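Local coordinates for protein tRNA (guanine(26)-N(2))-dimethyltransferase (Pyrococcus horikoshii, PDB 2DUL) that probably transfers two methyl groups from S-adenosyl-L-methionine to the N2 atom of the guanine at position 26 of tRNAs, at residues Ala33-Ile38 with Gly59-Arg64; Val41-Leu46 with Leu67-Glu72; Asp37-Leu42 with Tyr226-Val231; Lys49-Ala54 with Phe132-Leu137. One frame throughout, in Å; residues are numbered along the deposited sequence.

Overall arrangement
All four contacts are largely buried in one Rossmann-like methyltransferase domain. Contact 1 is a charged, arginine-rich interface between the N-terminal parts of helices 33-46 and 60-68. Contact 2, partly exposed, lies where the turn ending helix 60-68 meets helix 33-46, and rests on one hydrogen bond from an asparagine side chain to a backbone carbonyl plus small apolar touches. Contact 3 sets helix 33-46 against strand 226-235 with mainly apolar packing round Phe-230, an arginine beside it. Contact 4 joins two parallel strands of the same sheet by backbone hydrogen bonds, with apolar side chains on its faces. Asp-136 of contact 4 forms salt bridges with Arg-61 of contact 1 and Arg-228 of contact 3.

Contact 1 (Ala33-Ile38 with Gly59-Arg64); sequences ALNRDI and GIRGIR
Arg-64 reaches over to Asp-37 and Arg-61 to Asn-35, two polar links with the chain of Arg-36 lying between them. The charged link is a salt bridge: Arg-64 NH2 donates to Asp-37 OD1 at 2.7 Å, with that oxygen in the guanidinium plane, and Arg-64 NH1 adds a weak bond to the same atom. Carboxylate and guanidinium planes stand 86° apart, and Asp-37 OD2 is bonded instead to the backbone N of Arg-301. The neutral link runs from Arg-61 NH2 to Asn-35 OD1 (3.1 Å), nearly straight at 166°. Arg-61 NH2 also forms a salt bridge with Asp-136.

The remaining contact is packing. Arg-36 CG sits over one face of the Arg-61 guanidinium, 3.9 Å from Arg-61 CZ. A bend at chi3 (-80°) brings Arg-36 NE to 3.7 Å from Ile-60 CG1, while Ile-60 CG2 rests over a face of the Arg-36 guanidinium. Arg-36 NH1 and Arg-61 NH1 approach to 4.2 Å, a like-charge pair whose repulsion is probably eased by Glu-8, the salt-bridge partner of Arg-36 NE, and by Asp-138, that of Arg-61 NH1. An alanine in place of Arg-61 would probably leave Asn-35 OD1 and Asp-136 OD1 without this donor and open a gap beside Arg-36 CG. Arg-36 and Arg-61 are both predicted to bind S-adenosyl-L-methionine, consistent with a cofactor site of the class I methyltransferase fold.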
# COMPACT_ATOMS: atom_id res chain seq x y z
N ALA A 33 -9.02 9.44 5.14
CA ALA A 33 -9.99 9.60 4.06
C ALA A 33 -9.26 9.57 2.72
O ALA A 33 -9.81 9.09 1.72
CB ALA A 33 -10.75 10.91 4.22
N LEU A 34 -8.03 10.09 2.70
CA LEU A 34 -7.22 10.11 1.49
C LEU A 34 -6.92 8.67 1.07
O LEU A 34 -7.04 8.31 -0.10
CB LEU A 34 -5.90 10.85 1.74
CG LEU A 34 -4.83 10.75 0.64
CD1 LEU A 34 -5.35 11.38 -0.63
CD2 LEU A 34 -3.55 11.43 1.09
N ASN A 35 -6.51 7.86 2.04
CA ASN A 35 -6.20 6.45 1.82
C ASN A 35 -7.41 5.77 1.18
O ASN A 35 -7.28 5.04 0.20
CB ASN A 35 -5.84 5.78 3.15
CG ASN A 35 -5.54 4.29 3.01
OD1 ASN A 35 -6.42 3.50 2.66
ND2 ASN A 35 -4.30 3.91 3.30
N ARG A 36 -8.59 6.01 1.74
CA ARG A 36 -9.80 5.40 1.21
C ARG A 36 -10.15 5.94 -0.18
O ARG A 36 -10.67 5.20 -1.02
CB ARG A 36 -10.96 5.60 2.20
CG ARG A 36 -10.81 4.76 3.48
CD ARG A 36 -12.00 4.92 4.41
NE ARG A 36 -11.94 6.15 5.21
CZ ARG A 36 -11.29 6.27 6.37
NH1 ARG A 36 -10.63 5.23 6.88
NH2 ARG A 36 -11.31 7.42 7.03
N ASP A 37 -9.85 7.21 -0.44
CA ASP A 37 -10.10 7.78 -1.76
C ASP A 37 -9.31 6.97 -2.79
O ASP A 37 -9.83 6.59 -3.84
CB ASP A 37 -9.64 9.24 -1.87
CG ASP A 37 -10.66 10.23 -1.33
OD1 ASP A 37 -11.87 9.92 -1.29
OD2 ASP A 37 -10.23 11.35 -0.96
N ILE A 38 -8.03 6.74 -2.48
CA ILE A 38 -7.14 6.01 -3.38
C ILE A 38 -7.70 4.64 -3.74
O ILE A 38 -7.75 4.27 -4.92
CB ILE A 38 -5.72 5.84 -2.76
CG1 ILE A 38 -5.14 7.21 -2.40
CG2 ILE A 38 -4.79 5.12 -3.73
CD1 ILE A 38 -5.03 8.16 -3.57
N GLY A 59 -16.97 1.15 9.81
CA GLY A 59 -17.53 0.61 8.58
C GLY A 59 -17.37 1.55 7.40
O GLY A 59 -17.81 1.24 6.29
N ILE A 60 -16.73 2.69 7.62
CA ILE A 60 -16.54 3.68 6.56
C ILE A 60 -15.95 3.15 5.25
O ILE A 60 -16.42 3.51 4.17
CB ILE A 60 -15.68 4.88 7.05
CG1 ILE A 60 -15.52 5.91 5.93
CG2 ILE A 60 -14.31 4.39 7.50
CD1 ILE A 60 -16.83 6.52 5.47
N ARG A 61 -14.93 2.31 5.34
CA ARG A 61 -14.30 1.79 4.13
C ARG A 61 -15.27 0.97 3.29
O ARG A 61 -15.46 1.25 2.11
CB ARG A 61 -13.07 0.94 4.49
CG ARG A 61 -12.18 0.58 3.30
CD ARG A 61 -10.94 -0.19 3.75
NE ARG A 61 -10.11 0.59 4.67
CZ ARG A 61 -9.11 1.37 4.30
NH1 ARG A 61 -8.43 2.04 5.21
NH2 ARG A 61 -8.76 1.48 3.02
N GLY A 62 -15.89 -0.04 3.90
CA GLY A 62 -16.84 -0.88 3.19
C GLY A 62 -18.04 -0.10 2.67
O GLY A 62 -18.54 -0.36 1.57
N ILE A 63 -18.52 0.86 3.46
CA ILE A 63 -19.67 1.66 3.04
C ILE A 63 -19.30 2.46 1.79
O ILE A 63 -20.09 2.55 0.85
CB ILE A 63 -20.13 2.61 4.17
CG1 ILE A 63 -20.80 1.79 5.27
CG2 ILE A 63 -21.10 3.65 3.62
CD1 ILE A 63 -20.99 2.54 6.58
N ARG A 64 -18.10 3.03 1.76
CA ARG A 64 -17.69 3.79 0.58
C ARG A 64 -17.49 2.85 -0.61
O ARG A 64 -17.77 3.22 -1.75
CB ARG A 64 -16.42 4.59 0.87
CG ARG A 64 -16.66 5.72 1.86
CD ARG A 64 -15.51 6.71 1.85
NE ARG A 64 -15.33 7.32 0.53
CZ ARG A 64 -14.26 8.00 0.16
NH1 ARG A 64 -13.25 8.17 1.01
NH2 ARG A 64 -14.17 8.50 -1.06
O HOH W 1 -10.95 2.32 7.56

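Contact 2 (Val41-Leu46 with Leu67-Glu72); sequences VLLNIL and LETPAE
Asn-44 and Leu-43 meet Glu-68, Thr-69 and Pro-70 where helix 60-68 ends, at the far end of a helix pair that packs on one face of the Rossmann-like sheet. The CA atoms of Asn-44 and Thr-69 are the nearest across the segments, at 5.4 Å.

In chain order, Glu-68 comes first and contributes its backbone carbonyl. Asn-44 ND2 donates to Glu-68 O at 2.9 Å and 161°, and the oxygen lies close to the amide plane. The same nitrogen bonds to Val-40 O, one turn earlier in its own helix, so the amide ties two carbonyls together and its rotation is probably fixed. The carboxylate of Glu-68 is engaged elsewhere, by Arg-64.

Thr-69 leaves helical backbone angles and carries the apolar touch: its CG2 stands 3.8 Å from Leu-43 CB, the two side chains crossing at a slant. That methyl lies anti to the carbonyl carbon of Thr-69, while OG1 takes the position between backbone N and carbonyl carbon (chi1 77°), where it bonds to Phe-65 O.

Pro-70 follows, its ring set at about a right angle to the Asn-44 side chain. Its CD is 3.6 Å from Asn-44 OD1 and 3.8 Å from Leu-43 O.

Ala-71 closes an ST turn, its backbone N donating to Thr-69 OG1 at 3.3 Å.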
# COMPACT_ATOMS: atom_id res chain seq x y z
N VAL A 41 -10.68 4.89 -5.98
CA VAL A 41 -10.28 5.18 -7.35
C VAL A 41 -9.83 3.90 -8.04
O VAL A 41 -10.26 3.59 -9.15
CB VAL A 41 -9.12 6.20 -7.39
CG1 VAL A 41 -8.58 6.32 -8.81
CG2 VAL A 41 -9.62 7.56 -6.91
N LEU A 42 -8.97 3.14 -7.36
CA LEU A 42 -8.46 1.89 -7.90
C LEU A 42 -9.56 0.90 -8.22
O LEU A 42 -9.56 0.30 -9.30
CB LEU A 42 -7.47 1.26 -6.91
CG LEU A 42 -6.82 -0.05 -7.37
CD1 LEU A 42 -6.09 0.18 -8.69
CD2 LEU A 42 -5.86 -0.57 -6.30
N LEU A 43 -10.51 0.74 -7.31
CA LEU A 43 -11.60 -0.21 -7.52
C LEU A 43 -12.46 0.17 -8.72
O LEU A 43 -13.06 -0.70 -9.35
CB LEU A 43 -12.46 -0.33 -6.26
CG LEU A 43 -12.07 -1.47 -5.30
CD1 LEU A 43 -10.57 -1.49 -5.07
CD2 LEU A 43 -12.82 -1.31 -3.99
N ASN A 44 -12.51 1.46 -9.04
CA ASN A 44 -13.29 1.92 -10.18
C ASN A 44 -12.59 1.59 -11.49
O ASN A 44 -13.16 1.76 -12.57
CB ASN A 44 -13.56 3.42 -10.07
CG ASN A 44 -14.83 3.72 -9.32
OD1 ASN A 44 -15.93 3.48 -9.82
ND2 ASN A 44 -14.71 4.23 -8.10
N ILE A 45 -11.35 1.11 -11.39
CA ILE A 45 -10.58 0.73 -12.56
C ILE A 45 -10.58 -0.79 -12.67
O ILE A 45 -10.85 -1.34 -13.74
CB ILE A 45 -9.11 1.21 -12.46
CG1 ILE A 45 -9.06 2.74 -12.37
CG2 ILE A 45 -8.31 0.73 -13.66
CD1 ILE A 45 -9.68 3.44 -13.56
N LEU A 46 -10.29 -1.46 -11.56
CA LEU A 46 -10.23 -2.92 -11.53
C LEU A 46 -11.59 -3.62 -11.43
O LEU A 46 -11.73 -4.76 -11.85
CB LEU A 46 -9.30 -3.39 -10.41
CG LEU A 46 -7.82 -3.45 -10.81
CD1 LEU A 46 -7.45 -2.25 -11.66
CD2 LEU A 46 -6.96 -3.52 -9.57
N LEU A 67 -20.97 2.37 -1.89
CA LEU A 67 -21.54 3.58 -2.48
C LEU A 67 -20.78 4.17 -3.66
O LEU A 67 -21.38 4.84 -4.50
CB LEU A 67 -21.68 4.68 -1.42
CG LEU A 67 -22.65 4.50 -0.25
CD1 LEU A 67 -22.39 5.59 0.79
CD2 LEU A 67 -24.09 4.56 -0.76
N GLU A 68 -19.48 3.93 -3.73
CA GLU A 68 -18.67 4.55 -4.78
C GLU A 68 -17.91 3.67 -5.77
O GLU A 68 -17.15 4.19 -6.58
CB GLU A 68 -17.68 5.51 -4.11
CG GLU A 68 -18.35 6.52 -3.19
CD GLU A 68 -17.37 7.34 -2.38
OE1 GLU A 68 -16.36 7.81 -2.96
OE2 GLU A 68 -17.60 7.53 -1.17
N THR A 69 -18.11 2.36 -5.73
CA THR A 69 -17.40 1.49 -6.65
C THR A 69 -18.35 0.44 -7.22
O THR A 69 -19.46 0.26 -6.73
CB THR A 69 -16.23 0.76 -5.96
OG1 THR A 69 -16.73 -0.32 -5.17
CG2 THR A 69 -15.46 1.73 -5.06
N PRO A 70 -17.91 -0.28 -8.27
CA PRO A 70 -18.72 -1.32 -8.91
C PRO A 70 -18.86 -2.60 -8.08
O PRO A 70 -19.43 -3.59 -8.55
CB PRO A 70 -17.97 -1.58 -10.23
CG PRO A 70 -17.27 -0.28 -10.49
CD PRO A 70 -16.75 0.07 -9.11
N ALA A 71 -18.33 -2.59 -6.86
CA ALA A 71 -18.42 -3.77 -6.00
C ALA A 71 -19.89 -4.17 -5.85
O ALA A 71 -20.75 -3.31 -5.64
CB ALA A 71 -17.80 -3.48 -4.62
N GLU A 72 -20.17 -5.46 -5.97
CA GLU A 72 -21.54 -5.97 -5.87
C GLU A 72 -21.87 -6.56 -4.50
O GLU A 72 -23.00 -6.47 -4.03
CB GLU A 72 -21.78 -7.02 -6.95
CG GLU A 72 -21.91 -6.44 -8.35
CD GLU A 72 -21.90 -7.49 -9.45
OE1 GLU A 72 -22.53 -8.56 -9.26
OE2 GLU A 72 -21.28 -7.24 -10.50

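Contact 3 (Asp37-Leu42 with Tyr226-Val231); sequences DIVVVL and YFRAFV
Leu-42 lays a methyl on the ring of Phe-230, the closest fit between helix and strand here. Its CD2 stands 3.7 Å from the ring centroid and 24° off the normal, a CH-pi contact displaced toward the rim, with Phe-230 CD2 the nearest ring atom at 3.5 Å. Leu-42 CG is anti to the backbone N (chi1 -178°), which puts CG on the strand side, from where CD2 reaches the ring, and leucine and phenylalanine overlap while pointing opposite ways.

The ring is the bump, and the hollow it enters is formed by Ile-38, Val-39 and Leu-42 on one side of the helix. The Val-39 side chain crosses that of Phe-230 at about a right angle, with CG2 4.2 Å from Phe-230 CE2, while Ile-38 CG2 comes to 4.3 Å from Phe-230 CE1. The helix and strand segments run almost in the same direction, 11° apart, with their axes 11.4 Å from each other, a separation bridged by the ring.

Strand 226-235, antiparallel between 158-164 and 213-223, matches the seventh strand of the class I methyltransferase fold, inserted between the fifth and sixth. Ala-229 and Phe-227 point to the opposite face of the sheet, against helix 192-209.

Beside the ring, Arg-228 NH2 rests 3.9 Å from Val-39 CB. Phe-230 CZ stands over a face of the Arg-228 guanidinium, so the charged group is flanked by apolar atoms, while its NH1 is drawn off to a salt bridge with Asp-136 OD2.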
# COMPACT_ATOMS: atom_id res chain seq x y z
N ASP A 37 -9.85 7.21 -0.44
CA ASP A 37 -10.10 7.78 -1.76
C ASP A 37 -9.31 6.97 -2.79
O ASP A 37 -9.83 6.59 -3.84
CB ASP A 37 -9.64 9.24 -1.87
CG ASP A 37 -10.66 10.23 -1.33
OD1 ASP A 37 -11.87 9.92 -1.29
OD2 ASP A 37 -10.23 11.35 -0.96
N ILE A 38 -8.03 6.74 -2.48
CA ILE A 38 -7.14 6.01 -3.38
C ILE A 38 -7.70 4.64 -3.74
O ILE A 38 -7.75 4.27 -4.92
CB ILE A 38 -5.72 5.84 -2.76
CG1 ILE A 38 -5.14 7.21 -2.40
CG2 ILE A 38 -4.79 5.12 -3.73
CD1 ILE A 38 -5.03 8.16 -3.57
N VAL A 39 -8.11 3.88 -2.73
CA VAL A 39 -8.65 2.55 -3.00
C VAL A 39 -9.95 2.65 -3.81
O VAL A 39 -10.20 1.84 -4.71
CB VAL A 39 -8.85 1.73 -1.68
CG1 VAL A 39 -9.78 2.46 -0.73
CG2 VAL A 39 -9.39 0.35 -2.02
N VAL A 40 -10.78 3.65 -3.51
CA VAL A 40 -12.03 3.85 -4.24
C VAL A 40 -11.70 4.08 -5.72
O VAL A 40 -12.36 3.53 -6.61
CB VAL A 40 -12.82 5.07 -3.69
CG1 VAL A 40 -13.86 5.54 -4.71
CG2 VAL A 40 -13.52 4.67 -2.40
N VAL A 41 -10.68 4.89 -5.98
CA VAL A 41 -10.28 5.18 -7.35
C VAL A 41 -9.83 3.90 -8.04
O VAL A 41 -10.26 3.59 -9.15
CB VAL A 41 -9.12 6.20 -7.39
CG1 VAL A 41 -8.58 6.32 -8.81
CG2 VAL A 41 -9.62 7.56 -6.91
N LEU A 42 -8.97 3.14 -7.36
CA LEU A 42 -8.46 1.89 -7.90
C LEU A 42 -9.56 0.90 -8.22
O LEU A 42 -9.56 0.30 -9.30
CB LEU A 42 -7.47 1.26 -6.91
CG LEU A 42 -6.82 -0.05 -7.37
CD1 LEU A 42 -6.09 0.18 -8.69
CD2 LEU A 42 -5.86 -0.57 -6.30
N TYR A 226 2.68 5.83 6.78
CA TYR A 226 1.97 4.58 6.58
C TYR A 226 2.38 4.03 5.22
O TYR A 226 2.64 4.78 4.28
CB TYR A 226 0.45 4.74 6.72
CG TYR A 226 -0.31 5.37 5.57
CD1 TYR A 226 -0.48 4.68 4.36
CD2 TYR A 226 -0.93 6.61 5.72
CE1 TYR A 226 -1.26 5.22 3.33
CE2 TYR A 226 -1.71 7.16 4.69
CZ TYR A 226 -1.87 6.46 3.51
OH TYR A 226 -2.66 6.98 2.49
N PHE A 227 2.50 2.71 5.14
CA PHE A 227 2.90 2.04 3.92
C PHE A 227 1.71 1.32 3.32
O PHE A 227 0.95 0.66 4.03
CB PHE A 227 4.03 1.06 4.23
CG PHE A 227 5.21 1.69 4.92
CD1 PHE A 227 5.12 2.08 6.26
CD2 PHE A 227 6.39 1.94 4.23
CE1 PHE A 227 6.19 2.69 6.90
CE2 PHE A 227 7.47 2.55 4.86
CZ PHE A 227 7.37 2.93 6.20
N ARG A 228 1.55 1.46 2.00
CA ARG A 228 0.43 0.88 1.27
C ARG A 228 0.89 0.02 0.10
O ARG A 228 1.77 0.42 -0.66
CB ARG A 228 -0.45 2.01 0.72
CG ARG A 228 -1.87 2.08 1.25
CD ARG A 228 -2.67 0.83 0.94
NE ARG A 228 -4.11 1.11 0.92
CZ ARG A 228 -5.05 0.21 1.16
NH1 ARG A 228 -4.72 -1.05 1.44
NH2 ARG A 228 -6.33 0.55 1.09
N ALA A 229 0.28 -1.15 -0.06
CA ALA A 229 0.64 -2.02 -1.17
C ALA A 229 -0.58 -2.71 -1.77
O ALA A 229 -1.33 -3.40 -1.07
CB ALA A 229 1.64 -3.08 -0.70
N PHE A 230 -0.77 -2.51 -3.07
CA PHE A 230 -1.86 -3.14 -3.79
C PHE A 230 -1.21 -4.14 -4.75
O PHE A 230 -0.41 -3.75 -5.60
CB PHE A 230 -2.66 -2.12 -4.61
CG PHE A 230 -3.43 -1.13 -3.77
CD1 PHE A 230 -2.93 0.15 -3.57
CD2 PHE A 230 -4.64 -1.48 -3.20
CE1 PHE A 230 -3.64 1.08 -2.79
CE2 PHE A 230 -5.36 -0.57 -2.42
CZ PHE A 230 -4.86 0.72 -2.22
N VAL A 231 -1.54 -5.41 -4.60
CA VAL A 231 -0.96 -6.43 -5.47
C VAL A 231 -2.01 -7.30 -6.12
O VAL A 231 -3.10 -7.51 -5.59
CB VAL A 231 0.03 -7.34 -4.69
CG1 VAL A 231 1.17 -6.50 -4.13
CG2 VAL A 231 -0.68 -8.09 -3.59

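Contact 4 (Lys49-Ala54 with Phe132-Leu137); sequences KIVLDA and FHFIDL
This is strand-to-strand pairing in the middle of the main sheet: strand segments 50-53 and 134-137 run as parallel neighbours, their axes 9° apart and 4.7 Å from each other. Leu-52 is held at both backbone ends, its N donating to Phe-134 O at 2.9 Å and its O accepting from Asp-136 N at 3.0 Å. A weak bond from Ala-54 N to Asp-136 O continues the pairing. At the other end the pattern is irregular, because the strand is interrupted at His-133: Ile-50 O accepts from both His-133 N (2.8 Å) and Phe-134 N.

Phe-132 adds side-chain cover. Leu-52 CB lies over the centre of its ring, 3.7 Å from the centroid and 13° off the normal, and Ile-50 CG2 sits 3.7 Å from Phe-132 CD2. The ring also meets Trp-75 edge-to-face. An alanine at Phe-132 would probably open a gap over Leu-52 CB and leave Trp-75 without its ring partner.

Leu-52 and Ile-135 lie side by side on one face of the sheet. On the other, Val-51 CG1 packs 3.8 Å from Phe-134 CB, and Asp-53 OD2 accepts from Gly-62 N. By their order in the sheet, 50-53 and 132-137 correspond to the first and fourth strands of the class I methyltransferase fold, whose C-terminal ends border the cofactor pocket, consistent with the predicted site here.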
# COMPACT_ATOMS: atom_id res chain seq x y z
N LYS A 49 -15.74 -7.62 -7.95
CA LYS A 49 -17.14 -7.85 -7.58
C LYS A 49 -17.40 -8.12 -6.09
O LYS A 49 -18.28 -7.49 -5.49
CB LYS A 49 -17.71 -9.00 -8.41
CG LYS A 49 -19.15 -9.35 -8.11
CD LYS A 49 -19.74 -10.30 -9.16
CE LYS A 49 -19.06 -11.67 -9.15
NZ LYS A 49 -19.36 -12.42 -7.90
N ILE A 50 -16.65 -9.05 -5.51
CA ILE A 50 -16.81 -9.42 -4.11
C ILE A 50 -15.62 -8.87 -3.32
O ILE A 50 -14.48 -9.27 -3.53
CB ILE A 50 -16.87 -10.94 -3.95
CG1 ILE A 50 -17.88 -11.52 -4.94
CG2 ILE A 50 -17.26 -11.32 -2.53
CD1 ILE A 50 -17.92 -13.04 -4.96
N VAL A 51 -15.89 -7.95 -2.39
CA VAL A 51 -14.81 -7.34 -1.63
C VAL A 51 -14.98 -7.43 -0.12
O VAL A 51 -16.09 -7.56 0.39
CB VAL A 51 -14.66 -5.87 -2.04
CG1 VAL A 51 -14.50 -5.77 -3.55
CG2 VAL A 51 -15.89 -5.07 -1.59
N LEU A 52 -13.86 -7.34 0.59
CA LEU A 52 -13.85 -7.41 2.04
C LEU A 52 -13.11 -6.25 2.71
O LEU A 52 -11.97 -5.93 2.35
CB LEU A 52 -13.21 -8.73 2.49
CG LEU A 52 -12.88 -8.83 3.99
CD1 LEU A 52 -14.18 -8.87 4.80
CD2 LEU A 52 -12.05 -10.08 4.26
N ASP A 53 -13.78 -5.64 3.69
CA ASP A 53 -13.20 -4.57 4.51
C ASP A 53 -12.96 -5.38 5.79
O ASP A 53 -13.84 -5.50 6.64
CB ASP A 53 -14.24 -3.46 4.73
CG ASP A 53 -13.76 -2.39 5.70
OD1 ASP A 53 -12.58 -2.42 6.11
OD2 ASP A 53 -14.58 -1.51 6.06
N ALA A 54 -11.76 -5.97 5.89
CA ALA A 54 -11.38 -6.86 7.00
C ALA A 54 -11.44 -6.36 8.44
O ALA A 54 -11.84 -7.11 9.33
CB ALA A 54 -9.98 -7.44 6.72
N PHE A 132 -12.91 -13.85 -2.08
CA PHE A 132 -12.92 -12.44 -2.44
C PHE A 132 -12.06 -12.02 -3.63
O PHE A 132 -10.93 -12.50 -3.79
CB PHE A 132 -12.51 -11.59 -1.23
CG PHE A 132 -13.40 -11.76 -0.04
CD1 PHE A 132 -13.04 -12.63 0.99
CD2 PHE A 132 -14.62 -11.09 0.04
CE1 PHE A 132 -13.89 -12.83 2.08
CE2 PHE A 132 -15.47 -11.28 1.13
CZ PHE A 132 -15.10 -12.15 2.15
N HIS A 133 -12.59 -11.12 -4.44
CA HIS A 133 -11.87 -10.58 -5.59
C HIS A 133 -10.92 -9.51 -5.07
O HIS A 133 -9.91 -9.19 -5.70
CB HIS A 133 -12.85 -9.96 -6.59
CG HIS A 133 -13.75 -10.95 -7.25
ND1 HIS A 133 -13.28 -11.93 -8.11
CD2 HIS A 133 -15.09 -11.15 -7.17
CE1 HIS A 133 -14.28 -12.67 -8.53
NE2 HIS A 133 -15.39 -12.22 -7.97
N PHE A 134 -11.25 -8.94 -3.91
CA PHE A 134 -10.40 -7.92 -3.31
C PHE A 134 -10.57 -7.92 -1.80
O PHE A 134 -11.68 -7.99 -1.28
CB PHE A 134 -10.74 -6.52 -3.85
CG PHE A 134 -10.04 -5.39 -3.11
CD1 PHE A 134 -8.65 -5.28 -3.14
CD2 PHE A 134 -10.77 -4.46 -2.38
CE1 PHE A 134 -7.99 -4.25 -2.44
CE2 PHE A 134 -10.12 -3.42 -1.68
CZ PHE A 134 -8.74 -3.32 -1.71
N ILE A 135 -9.44 -7.85 -1.10
CA ILE A 135 -9.45 -7.80 0.36
C ILE A 135 -8.59 -6.61 0.74
O ILE A 135 -7.48 -6.45 0.23
CB ILE A 135 -8.84 -9.08 1.00
CG1 ILE A 135 -9.75 -10.29 0.76
CG2 ILE A 135 -8.65 -8.87 2.51
CD1 ILE A 135 -9.22 -11.59 1.35
N ASP A 136 -9.10 -5.76 1.63
CA ASP A 136 -8.35 -4.60 2.08
C ASP A 136 -8.03 -4.81 3.57
O ASP A 136 -8.93 -4.86 4.40
CB ASP A 136 -9.15 -3.32 1.87
CG ASP A 136 -8.28 -2.06 1.94
OD1 ASP A 136 -8.75 -0.99 1.50
OD2 ASP A 136 -7.14 -2.15 2.43
N LEU A 137 -6.75 -4.96 3.87
CA LEU A 137 -6.27 -5.16 5.23
C LEU A 137 -5.72 -3.85 5.75
O LEU A 137 -4.65 -3.41 5.33
CB LEU A 137 -5.14 -6.20 5.26
CG LEU A 137 -5.45 -7.65 4.94
CD1 LEU A 137 -4.18 -8.49 5.15
CD2 LEU A 137 -6.58 -8.15 5.85